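Local coordinates for putative NAD(P)H-flavin oxidoreductase (Neisseria meningitidis serogroup A / serotype 4A, PDB 6WT2), which probably reduces nitro compounds, chloramphenicol likely among them, with NAD(P)H as electron donor and bound FMN as the electron carrier, at residues F101-E104 with S105-R109; Q125-A129 with D130-I134; A140-D143 with W144-Q148. All coordinates share one frame; numbering follows the deposited sequence.

All three contacts are local, each made within a few turns of a helix or at its end. They follow one another along the chain without nesting or crossing, and none closes a long loop. Contact 1 comes first, on helix 100-108, and ends at Arg109, which reaches the nicotinic acid. Helix 114-131 then carries contact 2 at its C-terminal end, where Phe127 meets the same ligand; the centres of contacts 1 and 2 are about 18 Å apart. Contact 3 lies near the start of helix 138-162 and packs against contact 2, with Ile134 and Gln128 touching Trp144. Every contact reaches the second subunit; together they place three successive helices at the dimer interface, beside bound FMN and nicotinic acid.

Contact 1. Residues F101-E104 with S105-R109; sequences FMLE and SLKRR. With NIO (nicotinic acid), chain E; FMN (flavin mononucleotide), chain K.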
ATOM      1  N   PHE A 101      11.259  -7.889  17.721  1.00 22.74           N
ATOM      2  CA  PHE A 101      10.212  -8.108  16.732  1.00 27.15           C
ATOM      3  C   PHE A 101      10.802  -8.476  15.379  1.00 26.93           C
ATOM      4  O   PHE A 101      10.272  -9.353  14.681  1.00 23.73           O
ATOM      5  CB  PHE A 101       9.330  -6.864  16.622  1.00 23.77           C
ATOM      6  CG  PHE A 101       8.260  -6.971  15.561  1.00 28.23           C
ATOM      7  CD1 PHE A 101       7.013  -7.506  15.871  1.00 30.94           C
ATOM      8  CD2 PHE A 101       8.504  -6.554  14.261  1.00 28.72           C
ATOM      9  CE1 PHE A 101       6.031  -7.617  14.906  1.00 29.03           C
ATOM     10  CE2 PHE A 101       7.517  -6.656  13.284  1.00 31.38           C
ATOM     11  CZ  PHE A 101       6.284  -7.193  13.605  1.00 28.88           C
HETATM   12  N   MSE A 102      11.887  -7.816  14.988  1.00 25.27           N
HETATM   13  CA  MSE A 102      12.540  -8.112  13.721  1.00 24.54           C
HETATM   14  C   MSE A 102      13.267  -9.452  13.777  1.00 20.89           C
HETATM   15  O   MSE A 102      13.303 -10.177  12.785  1.00 21.72           O
HETATM   16  CB  MSE A 102      13.505  -6.990  13.340  1.00 24.56           C
HETATM   17  CG  MSE A 102      12.788  -5.675  12.961  1.00 24.39           C
HETATM   18 SE   MSE A 102      11.717  -5.873  11.346  0.46 31.84          SE
HETATM   19  CE  MSE A 102      13.078  -6.740  10.294  1.00 36.15           C
ATOM     20  N   LEU A 103      13.830  -9.787  14.944  1.00 22.52           N
ATOM     21  CA  LEU A 103      14.433 -11.106  15.107  1.00 25.05           C
ATOM     22  C   LEU A 103      13.415 -12.206  14.828  1.00 26.54           C
ATOM     23  O   LEU A 103      13.710 -13.174  14.121  1.00 25.23           O
ATOM     24  CB  LEU A 103      15.011 -11.256  16.518  1.00 24.05           C
ATOM     25  CG  LEU A 103      15.748 -12.574  16.727  1.00 29.84           C
ATOM     26  CD1 LEU A 103      16.938 -12.645  15.784  1.00 36.66           C
ATOM     27  CD2 LEU A 103      16.181 -12.740  18.186  1.00 36.33           C
ATOM     28  N   GLU A 104      12.193 -12.047  15.340  1.00 23.34           N
ATOM     29  CA  GLU A 104      11.159 -13.053  15.131  1.00 29.46           C
ATOM     30  C   GLU A 104      10.797 -13.177  13.654  1.00 21.87           C
ATOM     31  O   GLU A 104      10.622 -14.293  13.144  1.00 23.28           O
ATOM     32  CB  GLU A 104       9.926 -12.716  15.982  1.00 30.83           C
ATOM     33  CG  GLU A 104       8.769 -13.715  15.894  1.00 39.92           C
ATOM     34  CD  GLU A 104       8.980 -14.995  16.726  1.00 53.35           C
ATOM     35  OE1 GLU A 104      10.113 -15.260  17.205  1.00 50.53           O
ATOM     36  OE2 GLU A 104       7.992 -15.743  16.900  1.00 55.29           O
ATOM     37  N   SER A 105      10.691 -12.044  12.941  1.00 22.97           N
ATOM     38  CA  SER A 105      10.340 -12.112  11.529  1.00 22.88           C
ATOM     39  C   SER A 105      11.448 -12.770  10.721  1.00 20.19           C
ATOM     40  O   SER A 105      11.163 -13.498   9.769  1.00 20.05           O
ATOM     41  CB  SER A 105      10.017 -10.716  10.981  1.00 29.04           C
ATOM     42  OG  SER A 105      11.183  -9.911  10.888  1.00 31.14           O
ATOM     43  N   LEU A 106      12.705 -12.575  11.128  1.00 22.18           N
ATOM     44  CA  LEU A 106      13.832 -13.206  10.447  1.00 22.89           C
ATOM     45  C   LEU A 106      13.819 -14.719  10.615  1.00 24.00           C
ATOM     46  O   LEU A 106      14.099 -15.457   9.666  1.00 22.48           O
ATOM     47  CB  LEU A 106      15.141 -12.637  10.981  1.00 21.97           C
ATOM     48  CG  LEU A 106      16.381 -13.327  10.415  1.00 27.25           C
ATOM     49  CD1 LEU A 106      16.377 -13.230   8.906  1.00 22.35           C
ATOM     50  CD2 LEU A 106      17.660 -12.708  10.975  1.00 31.36           C
ATOM     51  N   LYS A 107      13.540 -15.207  11.825  1.00 21.60           N
ATOM     52  CA  LYS A 107      13.430 -16.645  11.997  1.00 24.80           C
ATOM     53  C   LYS A 107      12.266 -17.201  11.191  1.00 26.91           C
ATOM     54  O   LYS A 107      12.344 -18.326  10.689  1.00 26.43           O
ATOM     55  CB  LYS A 107      13.290 -16.980  13.483  1.00 28.62           C
ATOM     56  CG  LYS A 107      14.478 -16.478  14.294  1.00 27.77           C
ATOM     57  CD  LYS A 107      14.545 -17.100  15.668  1.00 35.82           C
ATOM     58  CE  LYS A 107      13.620 -16.431  16.648  1.00 33.98           C
ATOM     59  NZ  LYS A 107      14.027 -16.791  18.070  1.00 32.68           N
ATOM     60  N   ARG A 108      11.184 -16.428  11.052  1.00 21.32           N
ATOM     61  CA  ARG A 108      10.034 -16.878  10.279  1.00 27.69           C
ATOM     62  C   ARG A 108      10.346 -16.961   8.786  1.00 30.66           C
ATOM     63  O   ARG A 108       9.661 -17.698   8.065  1.00 27.77           O
ATOM     64  CB  ARG A 108       8.842 -15.946  10.532  1.00 31.14           C
ATOM     65  CG  ARG A 108       7.474 -16.529  10.181  1.00 32.41           C
ATOM     66  CD  ARG A 108       6.336 -15.682  10.778  1.00 30.71           C
ATOM     67  NE  ARG A 108       6.444 -14.295  10.352  1.00 33.97           N
ATOM     68  CZ  ARG A 108       6.677 -13.276  11.170  1.00 31.65           C
ATOM     69  NH1 ARG A 108       6.797 -13.480  12.486  1.00 24.92           N
ATOM     70  NH2 ARG A 108       6.770 -12.051  10.666  1.00 28.69           N
ATOM     71  N   ARG A 109      11.360 -16.223   8.309  1.00 24.51           N
ATOM     72  CA  ARG A 109      11.880 -16.411   6.955  1.00 25.01           C
ATOM     73  C   ARG A 109      12.712 -17.675   6.817  1.00 30.63           C
ATOM     74  O   ARG A 109      13.174 -17.976   5.713  1.00 27.37           O
ATOM     75  CB  ARG A 109      12.737 -15.220   6.531  1.00 23.69           C
ATOM     76  CG  ARG A 109      12.042 -13.895   6.602  1.00 25.71           C
ATOM     77  CD  ARG A 109      12.880 -12.814   5.941  1.00 27.12           C
ATOM     78  NE  ARG A 109      12.900 -12.957   4.486  1.00 24.80           N
ATOM     79  CZ  ARG A 109      13.459 -12.081   3.652  1.00 28.47           C
ATOM     80  NH1 ARG A 109      14.073 -11.004   4.123  1.00 19.52           N
ATOM     81  NH2 ARG A 109      13.415 -12.295   2.345  1.00 20.83           N
TER
HETATM   82  N   NIO E 301      16.682  -6.119   0.788  1.00 46.95           N
HETATM   83  C1  NIO E 301      15.936  -7.223   0.943  1.00 40.69           C
HETATM   84  C2  NIO E 301      14.621  -7.132   1.380  1.00 36.50           C
HETATM   85  C3  NIO E 301      14.071  -5.888   1.667  1.00 41.47           C
HETATM   86  C4  NIO E 301      14.866  -4.763   1.511  1.00 47.55           C
HETATM   87  C5  NIO E 301      16.177  -4.908   1.065  1.00 48.59           C
HETATM   88  C6  NIO E 301      13.797  -8.379   1.556  1.00 36.01           C
HETATM   89  O1  NIO E 301      12.577  -8.255   1.780  1.00 23.87           O
HETATM   90  O2  NIO E 301      14.357  -9.504   1.485  1.00 34.35           O
HETATM   91  N1  FMN K 304      12.674  -8.746  -1.820  1.00 20.80           N
HETATM   92  C2  FMN K 304      13.927  -8.647  -2.343  1.00 23.82           C
HETATM   93  O2  FMN K 304      14.503  -9.701  -2.676  1.00 22.85           O
HETATM   94  N3  FMN K 304      14.612  -7.490  -2.387  1.00 23.21           N
HETATM   95  C4  FMN K 304      14.064  -6.322  -1.998  1.00 20.62           C
HETATM   96  O4  FMN K 304      14.658  -5.235  -2.137  1.00 25.24           O
HETATM   97  C4A FMN K 304      12.687  -6.343  -1.483  1.00 20.69           C
HETATM   98  N5  FMN K 304      12.141  -5.242  -0.932  1.00 18.61           N
HETATM   99  C5A FMN K 304      10.846  -5.259  -0.562  1.00 18.08           C
HETATM  100  C6  FMN K 304      10.191  -4.046  -0.362  1.00 18.55           C
HETATM  101  C7  FMN K 304       8.871  -4.072   0.054  1.00 14.74           C
HETATM  102  C7M FMN K 304       8.149  -2.772   0.267  1.00 18.40           C
HETATM  103  C8  FMN K 304       8.120  -5.352   0.056  1.00 17.62           C
HETATM  104  C8M FMN K 304       6.650  -5.399   0.380  1.00 11.99           C
HETATM  105  C9  FMN K 304       8.776  -6.560  -0.151  1.00 15.50           C
HETATM  106  C9A FMN K 304      10.085  -6.540  -0.555  1.00 15.65           C
HETATM  107  N10 FMN K 304      10.735  -7.752  -0.862  1.00 18.45           N
HETATM  108  C10 FMN K 304      12.052  -7.668  -1.329  1.00 16.78           C
HETATM  109  C1' FMN K 304      10.016  -9.030  -0.840  1.00 20.11           C
HETATM  110  C2' FMN K 304       9.839  -9.545   0.602  1.00 17.75           C
HETATM  111  O2' FMN K 304      11.071 -10.113   1.065  1.00 16.21           O
HETATM  112  C3' FMN K 304       8.758 -10.608   0.590  1.00 17.44           C
HETATM  113  O3' FMN K 304       7.519  -9.972   0.267  1.00 20.15           O
HETATM  114  C4' FMN K 304       8.607 -11.315   1.938  1.00 21.42           C
HETATM  115  O4' FMN K 304       9.869 -11.916   2.254  1.00 18.34           O
HETATM  116  C5' FMN K 304       7.521 -12.379   1.855  1.00 23.67           C
HETATM  117  O5' FMN K 304       7.755 -13.200   0.709  1.00 19.66           O
HETATM  118  P   FMN K 304       6.573 -13.405  -0.364  1.00 18.09           P
HETATM  119  O1P FMN K 304       5.415 -13.921   0.440  1.00 22.56           O
HETATM  120  O2P FMN K 304       7.143 -14.345  -1.387  1.00 20.86           O
HETATM  121  O3P FMN K 304       6.387 -11.994  -0.899  1.00 22.38           O
HETATM  122  O   HOH W   1       6.120 -15.246  14.810  1.00 33.36           O
HETATM  123  O   HOH W   2      12.314 -14.379  18.419  1.00 34.62           O
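Ser105 and Leu106 share the carbonyl oxygen of Met102, a selenomethionine, in the alpha-helix 100-108 of this nitroreductase-family protein. Leu106 N gives Met102 O the regular helical bond at 3.0 Å. Ser105 OG donates to Met102 O as well, at 2.9 Å, arriving from the same side of the carbonyl plane but at a steeper angle (C=O...OG 117°). This second bond is possible because chi1 of Ser105, 70°, sets OG between the backbone N and carbonyl carbon and turns it back along the helix. The hydroxyl proton of this buried serine is thus satisfied within its own helix, and the Met102 chain, bent at chi2 and chi3, lays its CE against that hydroxyl.

On the solvent side Glu104 meets its basic neighbours mainly through water. Glu104 OE1 stays 4.3 Å from Lys107 NZ, beyond a salt bridge, and one water donates to OE1 and accepts a weak hydrogen bond from NZ. A second water donates to Glu104 OE2 at 2.8 Å and accepts from Arg108 NH1 at 3.0 Å. The Arg108 chain crosses that of Glu104 at about a right angle, and its NE forms a salt bridge with Glu53.

Just beyond the helix, Arg109 enters the nicotinic acid and FMN pockets. Tyr124 OH is a further hydrogen-bond partner of its NH1, and Arg23 of the second subunit packs against its side chain. FMN O4' lies over one face of the guanidinium, whereas nicotinic acid O2 sits at its edge, in plane, taking a bond from Arg109 NH1 at 3.0 Å and another from NH2 at 3.1 Å.

Contact 2. Residues Q125-A129 with D130-I134; sequences QAFQA and DDIKI. With NIO (nicotinic acid), chain E.
In the nicotinic acid pocket, at the C-terminal end of helix 114-131, the ring of Phe127 lies between the ligand and Ile132. The CG2 methyl of Ile132 makes a CH-pi contact with one face, 4.0 Å from the Phe127 ring centroid and displaced toward the rim. The nicotinic acid ring meets the opposite face edge-on, steeply inclined, with its C4 over the ring centre and 3.9 Å from Phe127 CE1. A chi1 of 166° carries the Phe127 ring opposite its backbone N and out toward the ligand. Beside the ring, the CB of Asp131 approaches obliquely, while Asp131 OD2 turns to Trp74 of the second subunit.

The backbone positions Ile132 through a widened, pi-type turn. Phe127 O accepts two hydrogen bonds: Ile132 N arrives nearly along the C=O axis at 3.1 Å, five residues on, while Asp131 N comes from above the carbonyl plane. One residue earlier, Ala126 O takes Asp130 N at 2.8 Å and, more weakly, Asp131 N. Lys133 then departs from helical angles with positive phi, and Ile134 N closes the turn by bonding Gln128 O at 2.9 Å, six residues back.

That closure also brings the Ile134 side chain back over Gln128. Ile134 CD1 packs against Gln128 CG and NE2 as the two chains cross obliquely, and the amide hydrogen-bonds Ala95 O through its NE2. Both residues additionally touch Trp144 of helix 138-162. On the exposed side, Lys133 bends at chi3 and chi4, and its NZ returns to Ala129 O in a weak hydrogen bond of 3.3 Å.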
ATOM      1  N   GLN A 125      20.764  -3.928   8.850  1.00 24.72           N
ATOM      2  CA  GLN A 125      21.282  -2.694   9.429  1.00 26.20           C
ATOM      3  C   GLN A 125      21.740  -1.729   8.346  1.00 22.69           C
ATOM      4  O   GLN A 125      21.441  -0.533   8.401  1.00 24.46           O
ATOM      5  CB  GLN A 125      22.437  -2.990  10.385  1.00 24.66           C
ATOM      6  CG  GLN A 125      23.208  -1.737  10.760  1.00 25.84           C
ATOM      7  CD  GLN A 125      24.055  -1.905  11.992  1.00 43.83           C
ATOM      8  OE1 GLN A 125      24.309  -3.021  12.438  1.00 42.55           O
ATOM      9  NE2 GLN A 125      24.497  -0.788  12.559  1.00 56.42           N
ATOM     10  N   ALA A 126      22.504  -2.230   7.374  1.00 25.93           N
ATOM     11  CA  ALA A 126      22.991  -1.388   6.291  1.00 28.58           C
ATOM     12  C   ALA A 126      21.837  -0.848   5.465  1.00 25.03           C
ATOM     13  O   ALA A 126      21.828   0.331   5.090  1.00 25.18           O
ATOM     14  CB  ALA A 126      23.957  -2.181   5.411  1.00 25.89           C
ATOM     15  N   PHE A 127      20.845  -1.698   5.189  1.00 24.09           N
ATOM     16  CA  PHE A 127      19.647  -1.256   4.481  1.00 26.47           C
ATOM     17  C   PHE A 127      18.987  -0.097   5.215  1.00 27.30           C
ATOM     18  O   PHE A 127      18.711   0.957   4.631  1.00 25.52           O
ATOM     19  CB  PHE A 127      18.670  -2.430   4.335  1.00 26.19           C
ATOM     20  CG  PHE A 127      17.286  -2.012   3.917  1.00 25.82           C
ATOM     21  CD1 PHE A 127      17.063  -1.488   2.658  1.00 27.30           C
ATOM     22  CD2 PHE A 127      16.213  -2.143   4.777  1.00 26.11           C
ATOM     23  CE1 PHE A 127      15.780  -1.085   2.260  1.00 31.06           C
ATOM     24  CE2 PHE A 127      14.933  -1.741   4.393  1.00 29.36           C
ATOM     25  CZ  PHE A 127      14.719  -1.216   3.131  1.00 32.12           C
ATOM     26  N   GLN A 128      18.756  -0.268   6.516  1.00 22.60           N
ATOM     27  CA  GLN A 128      18.038   0.741   7.282  1.00 23.35           C
ATOM     28  C   GLN A 128      18.883   1.982   7.524  1.00 24.20           C
ATOM     29  O   GLN A 128      18.353   3.094   7.568  1.00 25.17           O
ATOM     30  CB  GLN A 128      17.582   0.152   8.610  1.00 22.84           C
ATOM     31  CG  GLN A 128      16.461  -0.840   8.473  1.00 25.38           C
ATOM     32  CD  GLN A 128      15.898  -1.201   9.819  1.00 24.66           C
ATOM     33  OE1 GLN A 128      16.632  -1.234  10.806  1.00 24.87           O
ATOM     34  NE2 GLN A 128      14.595  -1.450   9.881  1.00 23.66           N
ATOM     35  N   ALA A 129      20.191   1.817   7.722  1.00 24.44           N
ATOM     36  CA  ALA A 129      21.012   2.979   8.048  1.00 25.94           C
ATOM     37  C   ALA A 129      21.423   3.763   6.805  1.00 30.83           C
ATOM     38  O   ALA A 129      21.459   4.995   6.840  1.00 28.28           O
ATOM     39  CB  ALA A 129      22.254   2.546   8.830  1.00 26.54           C
ATOM     40  N   ASP A 130      21.721   3.073   5.702  1.00 28.11           N
ATOM     41  CA  ASP A 130      22.418   3.675   4.569  1.00 30.39           C
ATOM     42  C   ASP A 130      21.588   3.781   3.297  1.00 32.10           C
ATOM     43  O   ASP A 130      21.801   4.718   2.520  1.00 34.89           O
ATOM     44  CB  ASP A 130      23.689   2.878   4.240  1.00 31.85           C
ATOM     45  CG  ASP A 130      24.722   2.927   5.352  1.00 45.77           C
ATOM     46  OD1 ASP A 130      24.691   3.886   6.152  1.00 49.85           O
ATOM     47  OD2 ASP A 130      25.578   2.013   5.416  1.00 47.42           O
ATOM     48  N   ASP A 131      20.667   2.847   3.051  1.00 27.57           N
ATOM     49  CA  ASP A 131      19.943   2.831   1.782  1.00 28.37           C
ATOM     50  C   ASP A 131      18.642   3.618   1.865  1.00 28.74           C
ATOM     51  O   ASP A 131      18.443   4.580   1.118  1.00 29.80           O
ATOM     52  CB  ASP A 131      19.668   1.392   1.339  1.00 27.84           C
ATOM     53  CG  ASP A 131      20.928   0.655   0.941  1.00 38.72           C
ATOM     54  OD1 ASP A 131      21.840   1.298   0.375  1.00 35.59           O
ATOM     55  OD2 ASP A 131      21.005  -0.566   1.204  1.00 41.73           O
ATOM     56  N   ILE A 132      17.745   3.218   2.764  1.00 27.02           N
ATOM     57  CA  ILE A 132      16.487   3.937   2.913  1.00 27.59           C
ATOM     58  C   ILE A 132      16.575   4.976   4.026  1.00 27.81           C
ATOM     59  O   ILE A 132      15.728   5.874   4.086  1.00 28.94           O
ATOM     60  CB  ILE A 132      15.336   2.932   3.121  1.00 27.06           C
ATOM     61  CG1 ILE A 132      13.972   3.585   2.923  1.00 33.56           C
ATOM     62  CG2 ILE A 132      15.450   2.186   4.498  1.00 25.65           C
ATOM     63  CD1 ILE A 132      12.873   2.570   2.666  1.00 35.82           C
ATOM     64  N   LYS A 133      17.580   4.879   4.903  1.00 35.76           N
ATOM     65  CA  LYS A 133      17.945   5.931   5.857  1.00 34.27           C
ATOM     66  C   LYS A 133      16.784   6.264   6.800  1.00 30.29           C
ATOM     67  O   LYS A 133      16.232   7.363   6.792  1.00 34.15           O
ATOM     68  CB  LYS A 133      18.420   7.191   5.122  1.00 37.28           C
ATOM     69  CG  LYS A 133      19.749   7.036   4.419  1.00 35.85           C
ATOM     70  CD  LYS A 133      20.309   8.386   4.010  1.00 43.91           C
ATOM     71  CE  LYS A 133      21.819   8.375   4.111  1.00 52.77           C
ATOM     72  NZ  LYS A 133      22.248   7.835   5.434  1.00 57.79           N
ATOM     73  N   ILE A 134      16.448   5.290   7.645  1.00 27.78           N
ATOM     74  CA  ILE A 134      15.345   5.447   8.584  1.00 28.89           C
ATOM     75  C   ILE A 134      15.780   5.245  10.034  1.00 34.05           C
ATOM     76  O   ILE A 134      14.932   5.189  10.920  1.00 37.61           O
ATOM     77  CB  ILE A 134      14.174   4.507   8.232  1.00 28.58           C
ATOM     78  CG1 ILE A 134      14.641   3.039   8.215  1.00 30.96           C
ATOM     79  CG2 ILE A 134      13.522   4.921   6.920  1.00 29.47           C
ATOM     80  CD1 ILE A 134      13.517   2.037   7.979  1.00 28.74           C
TER
HETATM   81  N   NIO E 301      16.682  -6.119   0.788  1.00 46.95           N
HETATM   82  C1  NIO E 301      15.936  -7.223   0.943  1.00 40.69           C
HETATM   83  C2  NIO E 301      14.621  -7.132   1.380  1.00 36.50           C
HETATM   84  C3  NIO E 301      14.071  -5.888   1.667  1.00 41.47           C
HETATM   85  C4  NIO E 301      14.866  -4.763   1.511  1.00 47.55           C
HETATM   86  C5  NIO E 301      16.177  -4.908   1.065  1.00 48.59           C
HETATM   87  C6  NIO E 301      13.797  -8.379   1.556  1.00 36.01           C
HETATM   88  O1  NIO E 301      12.577  -8.255   1.780  1.00 23.87           O
HETATM   89  O2  NIO E 301      14.357  -9.504   1.485  1.00 34.35           O

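Contact 3. Residues A140-D143 with W144-Q148; sequences ALFD and WCCRQ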
ATOM      1  N   ALA A 140      10.523   8.280  10.964  1.00 32.88           N
ATOM      2  CA  ALA A 140      10.806   7.664   9.668  1.00 29.93           C
ATOM      3  C   ALA A 140      10.742   6.147   9.763  1.00 27.46           C
ATOM      4  O   ALA A 140      10.231   5.477   8.856  1.00 24.60           O
ATOM      5  CB  ALA A 140      12.172   8.112   9.154  1.00 26.84           C
ATOM      6  N   LEU A 141      11.244   5.590  10.864  1.00 26.28           N
ATOM      7  CA  LEU A 141      11.126   4.158  11.102  1.00 28.72           C
ATOM      8  C   LEU A 141       9.665   3.729  11.198  1.00 19.83           C
ATOM      9  O   LEU A 141       9.273   2.711  10.618  1.00 20.16           O
ATOM     10  CB  LEU A 141      11.898   3.804  12.371  1.00 26.82           C
ATOM     11  CG  LEU A 141      12.351   2.392  12.720  1.00 24.35           C
ATOM     12  CD1 LEU A 141      12.889   1.582  11.554  1.00 25.76           C
ATOM     13  CD2 LEU A 141      13.435   2.536  13.775  1.00 33.97           C
ATOM     14  N   PHE A 142       8.840   4.489  11.930  1.00 19.99           N
ATOM     15  CA  PHE A 142       7.418   4.161  12.016  1.00 22.10           C
ATOM     16  C   PHE A 142       6.745   4.293  10.652  1.00 23.42           C
ATOM     17  O   PHE A 142       5.926   3.449  10.265  1.00 21.01           O
ATOM     18  CB  PHE A 142       6.740   5.061  13.058  1.00 20.90           C
ATOM     19  CG  PHE A 142       5.233   4.915  13.116  1.00 20.72           C
ATOM     20  CD1 PHE A 142       4.646   3.735  13.552  1.00 20.90           C
ATOM     21  CD2 PHE A 142       4.409   5.972  12.753  1.00 21.52           C
ATOM     22  CE1 PHE A 142       3.266   3.605  13.614  1.00 22.91           C
ATOM     23  CE2 PHE A 142       3.025   5.852  12.815  1.00 22.61           C
ATOM     24  CZ  PHE A 142       2.454   4.671  13.236  1.00 21.67           C
ATOM     25  N   ASP A 143       7.090   5.345   9.902  1.00 22.04           N
ATOM     26  CA  ASP A 143       6.499   5.553   8.581  1.00 23.75           C
ATOM     27  C   ASP A 143       6.866   4.432   7.612  1.00 21.45           C
ATOM     28  O   ASP A 143       6.053   4.069   6.752  1.00 20.20           O
ATOM     29  CB  ASP A 143       6.923   6.920   8.037  1.00 30.13           C
ATOM     30  CG  ASP A 143       5.970   8.052   8.476  1.00 52.48           C
ATOM     31  OD1 ASP A 143       4.890   7.751   9.046  1.00 52.38           O
ATOM     32  OD2 ASP A 143       6.293   9.245   8.245  1.00 53.05           O
ATOM     33  N   TRP A 144       8.077   3.878   7.738  1.00 21.00           N
ATOM     34  CA  TRP A 144       8.453   2.687   6.979  1.00 20.72           C
ATOM     35  C   TRP A 144       7.463   1.548   7.201  1.00 20.59           C
ATOM     36  O   TRP A 144       6.969   0.938   6.245  1.00 19.64           O
ATOM     37  CB  TRP A 144       9.871   2.256   7.363  1.00 20.54           C
ATOM     38  CG  TRP A 144      10.356   1.014   6.660  1.00 21.11           C
ATOM     39  CD1 TRP A 144      10.430   0.805   5.309  1.00 24.08           C
ATOM     40  CD2 TRP A 144      10.843  -0.182   7.279  1.00 27.27           C
ATOM     41  NE1 TRP A 144      10.928  -0.461   5.053  1.00 22.76           N
ATOM     42  CE2 TRP A 144      11.187  -1.082   6.248  1.00 22.40           C
ATOM     43  CE3 TRP A 144      11.012  -0.584   8.611  1.00 26.49           C
ATOM     44  CZ2 TRP A 144      11.697  -2.353   6.506  1.00 28.99           C
ATOM     45  CZ3 TRP A 144      11.511  -1.849   8.864  1.00 26.65           C
ATOM     46  CH2 TRP A 144      11.858  -2.717   7.815  1.00 27.29           C
ATOM     47  N   CYS A 145       7.128   1.264   8.464  1.00 20.15           N
ATOM     48  CA  CYS A 145       6.163   0.199   8.725  1.00 19.44           C
ATOM     49  C   CYS A 145       4.773   0.573   8.216  1.00 18.56           C
ATOM     50  O   CYS A 145       4.073  -0.275   7.656  1.00 18.47           O
ATOM     51  CB  CYS A 145       6.147  -0.140  10.216  1.00 18.89           C
ATOM     52  SG  CYS A 145       7.729  -0.886  10.728  1.00 22.08           S
ATOM     53  N   CYS A 146       4.359   1.829   8.408  1.00 19.27           N
ATOM     54  CA  CYS A 146       3.069   2.289   7.876  1.00 27.17           C
ATOM     55  C   CYS A 146       2.931   2.034   6.372  1.00 18.89           C
ATOM     56  O   CYS A 146       1.854   1.650   5.899  1.00 19.30           O
ATOM     57  CB  CYS A 146       2.872   3.780   8.169  1.00 23.73           C
ATOM     58  SG  CYS A 146       2.525   4.141   9.929  1.00 23.88           S
ATOM     59  N   ARG A 147       4.001   2.249   5.603  1.00 19.33           N
ATOM     60  CA  ARG A 147       3.926   1.978   4.170  1.00 20.48           C
ATOM     61  C   ARG A 147       3.532   0.532   3.902  1.00 19.45           C
ATOM     62  O   ARG A 147       2.677   0.259   3.045  1.00 19.59           O
ATOM     63  CB  ARG A 147       5.262   2.284   3.481  1.00 20.88           C
ATOM     64  CG  ARG A 147       5.707   3.741   3.517  1.00 23.40           C
ATOM     65  CD  ARG A 147       7.126   3.822   2.983  1.00 27.15           C
ATOM     66  NE  ARG A 147       7.652   5.179   2.936  1.00 35.21           N
ATOM     67  CZ  ARG A 147       8.555   5.581   2.041  1.00 37.66           C
ATOM     68  NH1 ARG A 147       9.009   4.718   1.138  1.00 35.35           N
ATOM     69  NH2 ARG A 147       8.995   6.834   2.045  1.00 30.66           N
ATOM     70  N   GLN A 148       4.144  -0.410   4.629  1.00 19.95           N
ATOM     71  CA  GLN A 148       3.797  -1.816   4.445  1.00 19.33           C
ATOM     72  C   GLN A 148       2.312  -2.056   4.699  1.00 18.79           C
ATOM     73  O   GLN A 148       1.668  -2.817   3.965  1.00 18.99           O
ATOM     74  CB  GLN A 148       4.652  -2.710   5.360  1.00 20.71           C
ATOM     75  CG  GLN A 148       6.143  -2.315   5.497  1.00 21.81           C
ATOM     76  CD  GLN A 148       6.877  -2.229   4.161  1.00 25.65           C
ATOM     77  OE1 GLN A 148       6.740  -3.103   3.298  1.00 22.08           O
ATOM     78  NE2 GLN A 148       7.673  -1.175   3.994  1.00 21.40           N
TER
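One face of the Phe142 ring carries the sulfur of Cys146, in a sulfur-aromatic contact with SG 3.6 Å from the ring centroid. The sulfur is displaced toward the rim, over the far end of the ring, so that it comes to 3.3 Å from Phe142 CZ and nearly as close to CE2, while CD2 and CE1 lie further off. Phe142 has CG anti to its backbone N (chi1 173°), which stands the ring up alongside the next helical turn, where the SG of Cys146, anti to its own carbonyl carbon, reaches over it. The indole of Trp144 is met obliquely by Leu141, whose CD1 packs 4.1 Å from Trp144 CE3.

These pairs lie in helix 138-162, the long helix that runs through the dimer interface of this nitroreductase fold. Phe142, Cys145 and Cys146 pack on Ala91 of strand 85-92. Beneath the side chains Cys146 N donates to Phe142 O at 2.9 Å and Arg147 N to Asp143 O at 3.0 Å, whereas Cys145 N to Leu141 O is longer and weak.

The charged ends of Asp143 and Arg147 in one chain do not meet (Asp143 OD2 to Arg147 NE 6.8 Å), although the CG of Arg147 rests 3.3 Å from Asp143 O. Each is paired with the second subunit instead, Asp143 in a salt bridge with Arg147 of the second subunit and Arg147 in one with Asp143 of the second subunit. Glu171 of that subunit, an FMN-binding residue, receives hydrogen bonds from Trp144 NE1 and Gln148 NE2. Gln148 also touches FMN, and its NE2 folds back to donate to Trp144 O at 3.2 Å, from above that carbonyl plane.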